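Local structure of beta-lactamase-related domain-containing protein (Bacteroides dorei DSM 17855, 5TGF) at residues 174-186 against 202-216. The protein is a putative beta-lactamase-family hydrolase, probably of the serine type, that can bind calcium. Sequence-based numbering, arbitrary orientation.
Sequences LIAAPLGMTHSHF and GLCTTLNDYIRFLKM
The buried carboxylate of Asp-209, in helix 207-218, accepts from the backbone N atoms of Thr-182 and His-183 and from the hydroxyl of Ser-184, one acidic group serving three donors of a loop. OD2 takes two: His-183 N reaches its syn lone pair at 2.8 Å, and Ser-184 OG the anti lone pair at 2.7 Å. OD1 accepts from Thr-182 N, 3.1 Å away and 33° out of the carboxylate plane. With chi1 -63° setting OG anti to the carbonyl carbon, the Ser-184 hydroxyl donates to Asp-209 and accepts from Thr-205 OG1 (2.7 Å to Ser-184 OG). Thr-206 N-caps the helix, its OG1 accepting from Asp-209 N, and a water joins this OG1 to His-183 ND1. Within the beta-lactamase fold, the contact ties the loop after helix 167-179 to strand 204-205 and the helix that follows it. His-185 and Cys-204 form a single antiparallel hydrogen-bonded bridge there: His-185 N donates to Cys-204 O, and Cys-204 N to His-185 O (N-H...O 178°). The imidazole turns back against Cys-204, and its NE2 is hydrogen-bonded to Lys-53 NZ. Leu-203 CD1 lies over the centre of the Phe-186 ring, 4.0 Å from its centroid. Gly-180 closes helix 167-179 in a Schellman motif, and Arg-212 NH1 bonds Leu-179 O at 3.1 Å, with Gly-180 O over one guanidinium face. Leu-179 CD2 lies 3.9 Å from Met-216 CB.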
loop_
_atom_site.group_PDB
_atom_site.type_symbol
_atom_site.label_atom_id
_atom_site.label_comp_id
_atom_site.label_asym_id
_atom_site.label_seq_id
_atom_site.Cartn_x
_atom_site.Cartn_y
_atom_site.Cartn_z
ATOM N N LEU A 174 7.189 -1.497 -15.830
ATOM C CA LEU A 174 8.144 -0.832 -14.938
ATOM C C LEU A 174 8.434 -1.557 -13.614
ATOM O O LEU A 174 9.474 -1.330 -13.006
ATOM C CB LEU A 174 7.632 0.579 -14.617
ATOM C CG LEU A 174 7.488 1.533 -15.791
ATOM C CD1 LEU A 174 7.005 2.883 -15.315
ATOM C CD2 LEU A 174 8.807 1.683 -16.545
ATOM N N ILE A 175 7.496 -2.383 -13.146
ATOM C CA ILE A 175 7.677 -3.076 -11.893
ATOM C C ILE A 175 7.567 -4.600 -12.031
ATOM O O ILE A 175 8.460 -5.335 -11.585
ATOM C CB ILE A 175 6.692 -2.554 -10.820
ATOM C CG1 ILE A 175 6.818 -1.026 -10.605
ATOM C CG2 ILE A 175 6.828 -3.332 -9.517
ATOM C CD1 ILE A 175 8.118 -0.544 -9.993
ATOM N N ALA A 176 6.451 -5.104 -12.560
ATOM C CA ALA A 176 6.195 -6.552 -12.510
ATOM C C ALA A 176 7.171 -7.371 -13.390
ATOM O O ALA A 176 7.780 -8.331 -12.920
ATOM C CB ALA A 176 4.759 -6.879 -12.877
ATOM N N ALA A 177 7.301 -6.993 -14.656
ATOM C CA ALA A 177 8.225 -7.698 -15.547
ATOM C C ALA A 177 9.703 -7.677 -15.081
ATOM O O ALA A 177 10.296 -8.723 -14.955
ATOM C CB ALA A 177 8.078 -7.195 -16.965
ATOM N N PRO A 178 10.259 -6.506 -14.725
ATOM C CA PRO A 178 11.659 -6.494 -14.271
ATOM C C PRO A 178 11.919 -7.266 -12.986
ATOM O O PRO A 178 13.014 -7.810 -12.808
ATOM C CB PRO A 178 11.948 -5.021 -14.044
ATOM C CG PRO A 178 10.912 -4.278 -14.782
ATOM C CD PRO A 178 9.715 -5.151 -14.863
ATOM N N LEU A 179 10.898 -7.403 -12.145
ATOM C CA LEU A 179 11.001 -8.204 -10.911
ATOM C C LEU A 179 10.576 -9.670 -11.053
ATOM O O LEU A 179 10.685 -10.443 -10.110
ATOM C CB LEU A 179 10.201 -7.546 -9.777
ATOM C CG LEU A 179 10.772 -6.202 -9.312
ATOM C CD1 LEU A 179 9.903 -5.579 -8.238
ATOM C CD2 LEU A 179 12.219 -6.301 -8.845
ATOM N N GLY A 180 10.027 -10.050 -12.202
ATOM C CA GLY A 180 9.527 -11.387 -12.388
ATOM C C GLY A 180 8.246 -11.696 -11.619
ATOM O O GLY A 180 7.993 -12.852 -11.259
HETATM N N MSE A 181 7.430 -10.666 -11.371
HETATM C CA MSE A 181 6.104 -10.861 -10.808
HETATM C C MSE A 181 5.200 -11.309 -11.957
HETATM O O MSE A 181 4.946 -10.536 -12.866
HETATM C CB MSE A 181 5.583 -9.565 -10.184
HETATM C CG MSE A 181 6.388 -9.141 -8.939
HETATM SE SE MSE A 181 5.903 -7.268 -8.531
HETATM C CE MSE A 181 4.163 -7.543 -7.683
ATOM N N THR A 182 4.717 -12.536 -11.941
ATOM C CA THR A 182 3.981 -13.036 -13.131
ATOM C C THR A 182 2.503 -13.247 -12.965
ATOM O O THR A 182 1.827 -13.604 -13.944
ATOM C CB THR A 182 4.582 -14.351 -13.649
ATOM O OG1 THR A 182 4.617 -15.289 -12.588
ATOM C CG2 THR A 182 5.999 -14.074 -14.195
ATOM N N HIS A 183 1.968 -13.028 -11.771
ATOM C CA HIS A 183 0.552 -13.243 -11.552
ATOM C C HIS A 183 -0.105 -12.049 -10.853
ATOM O O HIS A 183 -0.983 -12.244 -10.030
ATOM C CB HIS A 183 0.356 -14.509 -10.698
ATOM C CG HIS A 183 0.877 -15.755 -11.341
ATOM N ND1 HIS A 183 2.057 -16.351 -10.956
ATOM C CD2 HIS A 183 0.399 -16.498 -12.369
ATOM C CE1 HIS A 183 2.280 -17.415 -11.714
ATOM N NE2 HIS A 183 1.301 -17.512 -12.591
ATOM N N SER A 184 0.364 -10.837 -11.120
ATOM C CA SER A 184 -0.183 -9.650 -10.487
ATOM C C SER A 184 -0.857 -8.711 -11.476
ATOM O O SER A 184 -0.409 -8.586 -12.617
ATOM C CB SER A 184 0.914 -8.902 -9.736
ATOM O OG SER A 184 1.423 -9.700 -8.695
ATOM N N HIS A 185 -1.912 -8.019 -11.042
ATOM C CA HIS A 185 -2.515 -6.942 -11.845
ATOM C C HIS A 185 -3.431 -6.053 -10.997
ATOM O O HIS A 185 -4.025 -6.528 -10.023
ATOM C CB HIS A 185 -3.328 -7.484 -13.018
ATOM C CG HIS A 185 -4.246 -8.602 -12.671
ATOM N ND1 HIS A 185 -5.468 -8.403 -12.069
ATOM C CD2 HIS A 185 -4.111 -9.940 -12.815
ATOM C CE1 HIS A 185 -6.062 -9.566 -11.888
ATOM N NE2 HIS A 185 -5.241 -10.518 -12.285
ATOM N N PHE A 186 -3.500 -4.775 -11.360
ATOM C CA PHE A 186 -4.447 -3.798 -10.779
ATOM C C PHE A 186 -5.786 -3.761 -11.501
ATOM O O PHE A 186 -6.793 -3.371 -10.914
ATOM C CB PHE A 186 -3.830 -2.397 -10.822
ATOM C CG PHE A 186 -2.741 -2.168 -9.804
ATOM C CD1 PHE A 186 -3.046 -1.722 -8.520
ATOM C CD2 PHE A 186 -1.395 -2.379 -10.132
ATOM C CE1 PHE A 186 -2.021 -1.422 -7.615
ATOM C CE2 PHE A 186 -0.382 -2.102 -9.218
ATOM C CZ PHE A 186 -0.694 -1.645 -7.960
ATOM N N GLY A 202 -7.292 -2.195 -6.018
ATOM C CA GLY A 202 -7.524 -3.141 -7.096
ATOM C C GLY A 202 -6.594 -4.337 -7.212
ATOM O O GLY A 202 -6.916 -5.295 -7.935
ATOM N N LEU A 203 -5.432 -4.265 -6.560
ATOM C CA LEU A 203 -4.346 -5.219 -6.785
ATOM C C LEU A 203 -4.735 -6.664 -6.457
ATOM O O LEU A 203 -5.277 -6.980 -5.364
ATOM C CB LEU A 203 -3.083 -4.819 -5.992
ATOM C CG LEU A 203 -1.890 -5.763 -6.227
ATOM C CD1 LEU A 203 -1.394 -5.697 -7.671
ATOM C CD2 LEU A 203 -0.723 -5.440 -5.315
ATOM N N CYS A 204 -4.530 -7.518 -7.450
ATOM C CA CYS A 204 -4.560 -8.965 -7.297
ATOM C C CYS A 204 -3.108 -9.460 -7.400
ATOM O O CYS A 204 -2.412 -9.067 -8.329
ATOM C CB CYS A 204 -5.402 -9.560 -8.419
ATOM S SG CYS A 204 -5.779 -11.317 -8.208
ATOM N N THR A 205 -2.656 -10.264 -6.431
ATOM C CA THR A 205 -1.270 -10.712 -6.385
ATOM C C THR A 205 -1.124 -12.069 -5.674
ATOM O O THR A 205 -2.091 -12.738 -5.383
ATOM C CB THR A 205 -0.368 -9.627 -5.773
ATOM O OG1 THR A 205 1.018 -9.879 -6.072
ATOM C CG2 THR A 205 -0.569 -9.490 -4.295
ATOM N N THR A 206 0.113 -12.499 -5.505
ATOM C CA THR A 206 0.410 -13.764 -4.826
ATOM C C THR A 206 1.469 -13.493 -3.774
ATOM O O THR A 206 2.158 -12.469 -3.829
ATOM C CB THR A 206 0.939 -14.802 -5.824
ATOM O OG1 THR A 206 2.158 -14.324 -6.400
ATOM C CG2 THR A 206 -0.051 -15.046 -6.964
ATOM N N LEU A 207 1.685 -14.457 -2.888
ATOM C CA LEU A 207 2.784 -14.377 -1.949
ATOM C C LEU A 207 4.126 -14.237 -2.677
ATOM O O LEU A 207 4.906 -13.331 -2.333
ATOM C CB LEU A 207 2.836 -15.603 -1.054
ATOM C CG LEU A 207 4.025 -15.646 -0.073
ATOM C CD1 LEU A 207 3.871 -14.540 0.966
ATOM C CD2 LEU A 207 4.204 -17.006 0.582
ATOM N N ASN A 208 4.364 -15.073 -3.706
ATOM C CA ASN A 208 5.655 -15.086 -4.394
ATOM C C ASN A 208 5.893 -13.776 -5.133
ATOM O O ASN A 208 6.978 -13.227 -5.048
ATOM C CB ASN A 208 5.774 -16.285 -5.357
ATOM C CG ASN A 208 5.878 -17.615 -4.624
ATOM O OD1 ASN A 208 6.250 -17.666 -3.443
ATOM N ND2 ASN A 208 5.490 -18.704 -5.303
ATOM N N ASP A 209 4.863 -13.239 -5.790
ATOM C CA ASP A 209 4.986 -11.964 -6.475
ATOM C C ASP A 209 5.305 -10.830 -5.506
ATOM O O ASP A 209 6.222 -10.047 -5.747
ATOM C CB ASP A 209 3.726 -11.634 -7.259
ATOM C CG ASP A 209 3.680 -12.324 -8.604
ATOM O OD1 ASP A 209 4.540 -13.215 -8.893
ATOM O OD2 ASP A 209 2.778 -11.946 -9.373
ATOM N N TYR A 210 4.542 -10.707 -4.418
ATOM C CA TYR A 210 4.685 -9.524 -3.575
ATOM C C TYR A 210 6.001 -9.551 -2.778
ATOM O O TYR A 210 6.599 -8.514 -2.503
ATOM C CB TYR A 210 3.474 -9.399 -2.610
ATOM C CG TYR A 210 3.199 -7.996 -2.133
ATOM C CD1 TYR A 210 3.992 -7.403 -1.158
ATOM C CD2 TYR A 210 2.110 -7.269 -2.606
ATOM C CE1 TYR A 210 3.711 -6.142 -0.673
ATOM C CE2 TYR A 210 1.867 -5.976 -2.165
ATOM C CZ TYR A 210 2.665 -5.418 -1.208
ATOM O OH TYR A 210 2.447 -4.127 -0.794
ATOM N N ILE A 211 6.472 -10.745 -2.443
ATOM C CA ILE A 211 7.786 -10.877 -1.806
ATOM C C ILE A 211 8.899 -10.318 -2.717
ATOM O O ILE A 211 9.847 -9.734 -2.223
ATOM C CB ILE A 211 8.034 -12.360 -1.401
ATOM C CG1 ILE A 211 7.317 -12.665 -0.073
ATOM C CG2 ILE A 211 9.514 -12.672 -1.198
ATOM C CD1 ILE A 211 7.952 -11.998 1.158
ATOM N N ARG A 212 8.793 -10.519 -4.032
ATOM C CA ARG A 212 9.774 -9.929 -4.967
ATOM C C ARG A 212 9.781 -8.420 -4.921
ATOM O O ARG A 212 10.863 -7.783 -4.929
ATOM C CB ARG A 212 9.562 -10.399 -6.421
ATOM C CG ARG A 212 9.720 -11.900 -6.623
ATOM C CD ARG A 212 9.071 -12.341 -7.925
ATOM N NE ARG A 212 9.308 -13.757 -8.154
ATOM C CZ ARG A 212 10.319 -14.244 -8.853
ATOM N NH1 ARG A 212 11.155 -13.440 -9.470
ATOM N NH2 ARG A 212 10.473 -15.543 -8.952
ATOM N N PHE A 213 8.581 -7.835 -4.862
ATOM C CA PHE A 213 8.414 -6.401 -4.696
ATOM C C PHE A 213 9.077 -5.868 -3.413
ATOM O O PHE A 213 9.805 -4.884 -3.466
ATOM C CB PHE A 213 6.900 -6.047 -4.668
ATOM C CG PHE A 213 6.631 -4.605 -4.351
ATOM C CD1 PHE A 213 6.879 -3.620 -5.283
ATOM C CD2 PHE A 213 6.225 -4.219 -3.072
ATOM C CE1 PHE A 213 6.687 -2.279 -4.979
ATOM C CE2 PHE A 213 6.024 -2.871 -2.751
ATOM C CZ PHE A 213 6.260 -1.895 -3.710
ATOM N N LEU A 214 8.787 -6.510 -2.282
ATOM C CA LEU A 214 9.322 -6.088 -0.975
ATOM C C LEU A 214 10.873 -6.193 -0.918
ATOM O O LEU A 214 11.543 -5.291 -0.410
ATOM C CB LEU A 214 8.698 -6.911 0.146
ATOM C CG LEU A 214 7.259 -6.552 0.549
ATOM C CD1 LEU A 214 6.740 -7.581 1.535
ATOM C CD2 LEU A 214 7.160 -5.143 1.099
ATOM N N LYS A 215 11.416 -7.240 -1.527
ATOM C CA LYS A 215 12.873 -7.393 -1.638
ATOM C C LYS A 215 13.485 -6.186 -2.349
ATOM O O LYS A 215 14.481 -5.610 -1.880
ATOM C CB LYS A 215 13.223 -8.682 -2.377
ATOM C CG LYS A 215 14.722 -8.994 -2.439
ATOM C CD LYS A 215 15.055 -10.197 -3.309
ATOM C CE LYS A 215 16.575 -10.437 -3.306
ATOM N NZ LYS A 215 16.964 -11.575 -4.177
HETATM N N MSE A 216 12.900 -5.797 -3.476
HETATM C CA MSE A 216 13.303 -4.596 -4.187
HETATM C C MSE A 216 13.280 -3.378 -3.305
HETATM O O MSE A 216 14.224 -2.586 -3.313
HETATM C CB MSE A 216 12.443 -4.415 -5.443
HETATM C CG MSE A 216 12.914 -3.235 -6.307
HETATM SE SE MSE A 216 11.969 -1.563 -5.851
HETATM C CE MSE A 216 10.132 -2.070 -6.369
HETATM O O HOH W 1 3.116 -16.127 -8.142
HETATM O O HOH W 2 -7.181 -6.607 -10.448
#